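PDB 5ODW: pyocin-S2 from Pseudomonas aeruginosa, which kills sensitive bacteria by breaking down chromosomal DNA and inhibiting lipid synthesis, this N-terminal part lacking the nuclease domain and probably binding the receptor. Local coordinates for residues Lys78-Asp81 against Glu82-Glu86; Asp107-Met110 against Asp111-Lys115; Ala169-Tyr172 against Lys173-Ala177. All coordinates share one frame; numbering follows the deposited sequence.

Overall arrangement
All three contacts are local turns of alpha-helix, each in a different helix of an elongated helical bundle. Contact 1 lies on helix 72-86, contact 2 on helix 96-121 and contact 3 on the long helix 153-204. The centre of contact 3 is about 7 Å from the centre of the chain, those of contacts 2 and 1 about 12 and 18 Å. Each is partly buried; contact 3 meets three other helices, contacts 1 and 2 two each. Contact 1 adds a salt bridge to its backbone bonds. Contact 2 has A108, A112 and D111 exposed, while D107 is tied to S183 of helix 153-204. Contact 3 relies on isoleucine, tyrosine and glutamine. The three touch one another where the helices meet.

Contact 1: residues Lys78-Asp81 against Glu82-Glu86; sequences KEVD and ELKSE
The carbonyls of K78, E79, V80 and D81 accept from the amides of E82, L83, K84 and S85 in turn. This is the i to i+4 bonding of an alpha-helix, here the second half of helix 72-86. The bond from L83 N to E79 O is 3.1 Å and nearly straight, at 169°. K84 runs alongside D81, and the two form an i to i+3 salt bridge. The K84 chain bends at its third torsion (chi3 -74°), which turns its amine back towards D81. The amine comes in above the D81 carboxylate plane, not within it. K84 is buried, and its NZ has a second bond, to G91 O; E102 adds a long, weak ion pair. The lysine shaft also crosses V80, with K84 CE 4.0 Å from V80 CG1. On the face turned to helix 96-121, V80 and L83 pack against L109, and L83 also touches I105. E79 on the same side makes a long, weak ion pair with K113. K78 and E82 have opposite charges but do not meet, K78 NZ lying 6.2 Å from E82 OE2. The salt bridge itself spans 2.8 Å, from K84 NZ to D81 OD1.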
loop_
_atom_site.group_PDB
_atom_site.type_symbol
_atom_site.label_atom_id
_atom_site.label_comp_id
_atom_site.label_asym_id
_atom_site.label_seq_id
_atom_site.Cartn_x
_atom_site.Cartn_y
_atom_site.Cartn_z
ATOM N N LYS C 78 -15.158 16.726 58.057
ATOM C CA LYS C 78 -15.303 15.327 58.457
ATOM C C LYS C 78 -13.892 14.658 58.525
ATOM O O LYS C 78 -13.679 13.768 59.366
ATOM C CB LYS C 78 -16.237 14.564 57.497
ATOM C CG LYS C 78 -16.789 13.248 58.049
ATOM C CD LYS C 78 -17.220 12.316 56.902
ATOM C CE LYS C 78 -17.278 10.858 57.303
ATOM N NZ LYS C 78 -17.535 9.969 56.137
ATOM N N GLU C 79 -12.936 15.093 57.651
ATOM C CA GLU C 79 -11.554 14.574 57.657
ATOM C C GLU C 79 -10.904 15.009 58.971
ATOM O O GLU C 79 -10.278 14.196 59.669
ATOM C CB GLU C 79 -10.730 15.141 56.489
ATOM C CG GLU C 79 -10.901 14.440 55.156
ATOM C CD GLU C 79 -9.923 14.907 54.091
ATOM O OE1 GLU C 79 -8.769 15.244 54.449
ATOM O OE2 GLU C 79 -10.298 14.907 52.894
ATOM N N VAL C 80 -11.098 16.316 59.302
ATOM C CA VAL C 80 -10.637 16.995 60.510
ATOM C C VAL C 80 -11.199 16.240 61.717
ATOM O O VAL C 80 -10.439 15.903 62.623
ATOM C CB VAL C 80 -11.048 18.505 60.475
ATOM C CG1 VAL C 80 -10.883 19.191 61.837
ATOM C CG2 VAL C 80 -10.270 19.259 59.404
ATOM N N ASP C 81 -12.509 15.920 61.687
ATOM C CA ASP C 81 -13.189 15.209 62.770
ATOM C C ASP C 81 -12.680 13.763 62.951
ATOM O O ASP C 81 -12.555 13.331 64.103
ATOM C CB ASP C 81 -14.715 15.288 62.628
ATOM C CG ASP C 81 -15.305 16.645 63.016
ATOM O OD1 ASP C 81 -14.558 17.660 62.988
ATOM O OD2 ASP C 81 -16.517 16.702 63.309
ATOM N N GLU C 82 -12.326 13.063 61.871
ATOM C CA GLU C 82 -11.725 11.726 61.992
ATOM C C GLU C 82 -10.333 11.769 62.650
ATOM O O GLU C 82 -10.032 10.967 63.527
ATOM C CB GLU C 82 -11.631 11.038 60.632
ATOM C CG GLU C 82 -12.859 10.228 60.255
ATOM C CD GLU C 82 -13.127 9.094 61.224
ATOM O OE1 GLU C 82 -12.451 9.034 62.268
ATOM O OE2 GLU C 82 -14.014 8.263 60.942
ATOM N N LEU C 83 -9.494 12.713 62.220
ATOM C CA LEU C 83 -8.169 12.929 62.809
ATOM C C LEU C 83 -8.246 13.415 64.241
ATOM O O LEU C 83 -7.394 13.044 65.045
ATOM C CB LEU C 83 -7.356 13.933 61.995
ATOM C CG LEU C 83 -6.792 13.459 60.669
ATOM C CD1 LEU C 83 -6.121 14.603 59.961
ATOM C CD2 LEU C 83 -5.794 12.306 60.845
ATOM N N LYS C 84 -9.235 14.273 64.546
ATOM C CA LYS C 84 -9.497 14.824 65.877
ATOM C C LYS C 84 -9.771 13.669 66.854
ATOM O O LYS C 84 -9.150 13.597 67.921
ATOM C CB LYS C 84 -10.739 15.729 65.807
ATOM C CG LYS C 84 -10.691 16.990 66.651
ATOM C CD LYS C 84 -12.067 17.662 66.702
ATOM C CE LYS C 84 -12.441 18.361 65.417
ATOM N NZ LYS C 84 -13.840 18.858 65.432
ATOM N N SER C 85 -10.684 12.746 66.456
ATOM C CA SER C 85 -11.075 11.596 67.266
ATOM C C SER C 85 -10.027 10.503 67.281
ATOM O O SER C 85 -9.823 9.896 68.335
ATOM C CB SER C 85 -12.446 11.074 66.862
ATOM O OG SER C 85 -13.433 11.858 67.517
ATOM N N GLU C 86 -9.313 10.300 66.153
ATOM C CA GLU C 86 -8.203 9.344 66.038
ATOM C C GLU C 86 -7.074 9.681 67.036
ATOM O O GLU C 86 -6.319 8.789 67.425
ATOM C CB GLU C 86 -7.626 9.368 64.621
ATOM C CG GLU C 86 -8.294 8.378 63.690
ATOM C CD GLU C 86 -7.993 8.571 62.221
ATOM O OE1 GLU C 86 -6.860 8.988 61.884
ATOM O OE2 GLU C 86 -8.884 8.261 61.399
#

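Contact 2: residues Asp107-Met110 against Asp111-Lys115; sequences DALM and DAKAK
L109 and K113 meet along their shafts, one helical turn apart and running in the same direction. Their closest carbons are L109 CG and K113 CE, 4.0 Å apart. L109 sets CG anti to its own backbone N (chi1 -168°), while the K113 chain runs extended to CE and bends only at its last torsion. Nearer its root, K113 CG lies 3.4 Å from L109 O. The backbone bonds are those of a regular alpha-helix. D111 N reaches D107 O at 2.9 Å, and A114 N reaches M110 O at 2.8 Å. The amides of A112 and K113 bond to A108 O and L109 O in the same way. These two turns belong to helix 96-121, which packs on helix 153-204 partly through M110, whose side chain touches L179, K180 and S183. Among the polar groups, D107 and D111 are like charges that keep apart, with 6.6 Å between D107 OD1 and D111 OD1. D107 has partners elsewhere: OD1 is hydrogen-bonded to S183 OG, and OD2 makes a salt bridge with K103. The exposed D111 holds CG beside its own backbone N (chi1 -72°), near D107 O but without a bond to it.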
loop_
_atom_site.group_PDB
_atom_site.type_symbol
_atom_site.label_atom_id
_atom_site.label_comp_id
_atom_site.label_asym_id
_atom_site.label_seq_id
_atom_site.Cartn_x
_atom_site.Cartn_y
_atom_site.Cartn_z
ATOM N N ASP C 107 -3.578 22.561 60.857
ATOM C CA ASP C 107 -2.308 22.961 60.253
ATOM C C ASP C 107 -1.530 21.783 59.645
ATOM O O ASP C 107 -0.967 21.903 58.568
ATOM C CB ASP C 107 -1.428 23.667 61.285
ATOM C CG ASP C 107 -1.967 25.020 61.689
ATOM O OD1 ASP C 107 -3.032 25.417 61.183
ATOM O OD2 ASP C 107 -1.321 25.693 62.514
ATOM N N ALA C 108 -1.492 20.655 60.352
ATOM C CA ALA C 108 -0.808 19.444 59.891
ATOM C C ALA C 108 -1.484 18.929 58.654
ATOM O O ALA C 108 -0.785 18.507 57.719
ATOM C CB ALA C 108 -0.808 18.376 60.970
ATOM N N LEU C 109 -2.845 18.997 58.627
ATOM C CA LEU C 109 -3.649 18.579 57.477
ATOM C C LEU C 109 -3.422 19.529 56.319
ATOM O O LEU C 109 -3.193 19.068 55.206
ATOM C CB LEU C 109 -5.144 18.489 57.815
ATOM C CG LEU C 109 -6.030 17.789 56.773
ATOM C CD1 LEU C 109 -5.628 16.324 56.568
ATOM C CD2 LEU C 109 -7.499 17.897 57.150
ATOM N N MET C 110 -3.443 20.851 56.600
ATOM C CA MET C 110 -3.208 21.924 55.643
ATOM C C MET C 110 -1.858 21.729 54.958
ATOM O O MET C 110 -1.808 21.732 53.724
ATOM C CB MET C 110 -3.239 23.280 56.364
ATOM C CG MET C 110 -3.686 24.426 55.487
ATOM S SD MET C 110 -3.160 26.053 56.094
ATOM C CE MET C 110 -4.193 26.232 57.547
ATOM N N ASP C 111 -0.810 21.511 55.742
ATOM C CA ASP C 111 0.528 21.306 55.209
ATOM C C ASP C 111 0.617 20.055 54.339
ATOM O O ASP C 111 1.294 20.054 53.316
ATOM C CB ASP C 111 1.550 21.238 56.344
ATOM C CG ASP C 111 1.794 22.587 56.987
ATOM O OD1 ASP C 111 1.215 23.585 56.518
ATOM O OD2 ASP C 111 2.567 22.651 57.961
ATOM N N ALA C 112 -0.055 18.986 54.756
ATOM C CA ALA C 112 -0.047 17.738 54.001
ATOM C C ALA C 112 -0.666 17.956 52.629
ATOM O O ALA C 112 -0.190 17.443 51.623
ATOM C CB ALA C 112 -0.807 16.665 54.758
ATOM N N LYS C 113 -1.745 18.723 52.613
ATOM C CA LYS C 113 -2.465 19.074 51.387
ATOM C C LYS C 113 -1.655 20.029 50.534
ATOM O O LYS C 113 -1.675 19.936 49.301
ATOM C CB LYS C 113 -3.859 19.637 51.705
ATOM C CG LYS C 113 -4.757 18.562 52.286
ATOM C CD LYS C 113 -6.218 18.914 52.333
ATOM C CE LYS C 113 -7.020 17.743 52.855
ATOM N NZ LYS C 113 -6.894 16.552 51.973
ATOM N N ALA C 114 -0.919 20.924 51.202
ATOM C CA ALA C 114 -0.022 21.885 50.569
ATOM C C ALA C 114 1.120 21.148 49.819
ATOM O O ALA C 114 1.423 21.497 48.672
ATOM C CB ALA C 114 0.553 22.819 51.628
ATOM N N LYS C 115 1.717 20.117 50.471
ATOM C CA LYS C 115 2.807 19.285 49.944
ATOM C C LYS C 115 2.316 18.553 48.711
ATOM O O LYS C 115 2.979 18.619 47.673
ATOM C CB LYS C 115 3.261 18.275 51.013
ATOM C CG LYS C 115 4.604 17.651 50.734
ATOM C CD LYS C 115 5.488 17.782 51.943
ATOM C CE LYS C 115 6.759 16.985 51.812
ATOM N NZ LYS C 115 7.494 16.907 53.108
#

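Contact 3: residues Ala169-Tyr172 against Lys173-Ala177; sequences ADIY and KAQIA
I176 lies one turn beyond Y172, and its side chain leans back over the Y172 carbonyl. Its CB is 3.8 Å from Y172 O. The next atom comes nearer: I176 CG1 is 3.3 Å from Y172 O, with CG1 anti to the carbonyl carbon of I176 (chi1 -63°). The chain then runs on extended, and I176 CD1 is still 3.4 Å from Y172 O. On its other side this end methyl rests on the backbone of A114. The branch methyl, CG2, goes to a different neighbour and packs on the side chain of M110. Y172 O also accepts the I176 amide, as part of regular alpha-helical bonding. Q175 N likewise bonds to I171 O at 2.8 Å. The Q175 side chain is extended beyond CG and crosses both I171 and Y172, its amide lying against I171 CG2 and beside the Y172 ring. Q175 CD is 3.9 Å from I171 CG2. The amide plane lies 28° from the plane of the Y172 ring, so the two flat groups are only moderately inclined. K173 starts beside the preceding turn, K173 CB lying 3.3 Å from A169 O, and the rest of its chain then turns off from that turn. This segment of helix 153-204 runs between other parts of the bundle. I171 faces helix 47-70 through H65 and L68, and helix 72-86 through L72. Q175 touches L72 and E75. Towards helix 96-121, Y172 touches S116, while K173 and I176 share L117. Y172 OH makes a weak hydrogen bond to I23 N, just ahead of strand 24-26, which pairs antiparallel with strand 12-14.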
loop_
_atom_site.group_PDB
_atom_site.type_symbol
_atom_site.label_atom_id
_atom_site.label_comp_id
_atom_site.label_asym_id
_atom_site.label_seq_id
_atom_site.Cartn_x
_atom_site.Cartn_y
_atom_site.Cartn_z
ATOM N N ALA C 169 -5.892 18.572 42.255
ATOM C CA ALA C 169 -5.283 19.884 42.463
ATOM C C ALA C 169 -6.338 20.962 42.655
ATOM O O ALA C 169 -6.096 21.897 43.402
ATOM C CB ALA C 169 -4.386 20.241 41.288
ATOM N N ASP C 170 -7.497 20.844 41.998
ATOM C CA ASP C 170 -8.576 21.817 42.163
ATOM C C ASP C 170 -9.134 21.738 43.610
ATOM O O ASP C 170 -9.237 22.758 44.301
ATOM C CB ASP C 170 -9.683 21.600 41.097
ATOM C CG ASP C 170 -10.724 22.718 41.038
ATOM O OD1 ASP C 170 -10.329 23.896 40.841
ATOM O OD2 ASP C 170 -11.934 22.414 41.167
ATOM N N ILE C 171 -9.432 20.508 44.058
ATOM C CA ILE C 171 -9.935 20.160 45.384
ATOM C C ILE C 171 -8.934 20.604 46.484
ATOM O O ILE C 171 -9.315 21.388 47.355
ATOM C CB ILE C 171 -10.307 18.637 45.441
ATOM C CG1 ILE C 171 -11.437 18.249 44.433
ATOM C CG2 ILE C 171 -10.633 18.171 46.859
ATOM C CD1 ILE C 171 -12.781 19.058 44.482
ATOM N N TYR C 172 -7.663 20.136 46.413
ATOM C CA TYR C 172 -6.579 20.482 47.350
ATOM C C TYR C 172 -6.433 22.007 47.533
ATOM O O TYR C 172 -6.349 22.452 48.678
ATOM C CB TYR C 172 -5.227 19.894 46.900
ATOM C CG TYR C 172 -5.035 18.392 47.036
ATOM C CD1 TYR C 172 -5.331 17.736 48.230
ATOM C CD2 TYR C 172 -4.381 17.664 46.044
ATOM C CE1 TYR C 172 -5.081 16.372 48.390
ATOM C CE2 TYR C 172 -4.130 16.300 46.188
ATOM C CZ TYR C 172 -4.482 15.657 47.361
ATOM O OH TYR C 172 -4.208 14.317 47.508
ATOM N N LYS C 173 -6.430 22.803 46.417
ATOM C CA LYS C 173 -6.343 24.278 46.411
ATOM C C LYS C 173 -7.478 24.893 47.242
ATOM O O LYS C 173 -7.234 25.832 48.002
ATOM C CB LYS C 173 -6.434 24.829 44.966
ATOM C CG LYS C 173 -5.163 25.481 44.411
ATOM C CD LYS C 173 -5.398 26.008 42.981
ATOM C CE LYS C 173 -4.144 26.279 42.168
ATOM N NZ LYS C 173 -4.395 26.171 40.701
ATOM N N ALA C 174 -8.714 24.361 47.085
ATOM C CA ALA C 174 -9.927 24.798 47.784
ATOM C C ALA C 174 -9.959 24.351 49.253
ATOM O O ALA C 174 -10.473 25.091 50.101
ATOM C CB ALA C 174 -11.151 24.277 47.061
ATOM N N GLN C 175 -9.427 23.138 49.546
ATOM C CA GLN C 175 -9.353 22.570 50.896
ATOM C C GLN C 175 -8.444 23.387 51.799
ATOM O O GLN C 175 -8.750 23.537 52.982
ATOM C CB GLN C 175 -8.905 21.104 50.868
ATOM C CG GLN C 175 -10.033 20.137 50.516
ATOM C CD GLN C 175 -9.638 18.692 50.629
ATOM O OE1 GLN C 175 -10.272 17.915 51.335
ATOM N NE2 GLN C 175 -8.615 18.278 49.904
ATOM N N ILE C 176 -7.329 23.925 51.238
ATOM C CA ILE C 176 -6.370 24.781 51.954
ATOM C C ILE C 176 -7.075 26.086 52.376
ATOM O O ILE C 176 -6.890 26.531 53.508
ATOM C CB ILE C 176 -5.044 25.001 51.155
ATOM C CG1 ILE C 176 -4.309 23.656 50.944
ATOM C CG2 ILE C 176 -4.123 25.993 51.896
ATOM C CD1 ILE C 176 -3.353 23.609 49.854
ATOM N N ALA C 177 -7.931 26.646 51.489
ATOM C CA ALA C 177 -8.730 27.844 51.751
ATOM C C ALA C 177 -9.670 27.605 52.938
ATOM O O ALA C 177 -9.775 28.469 53.820
ATOM C CB ALA C 177 -9.533 28.217 50.515
#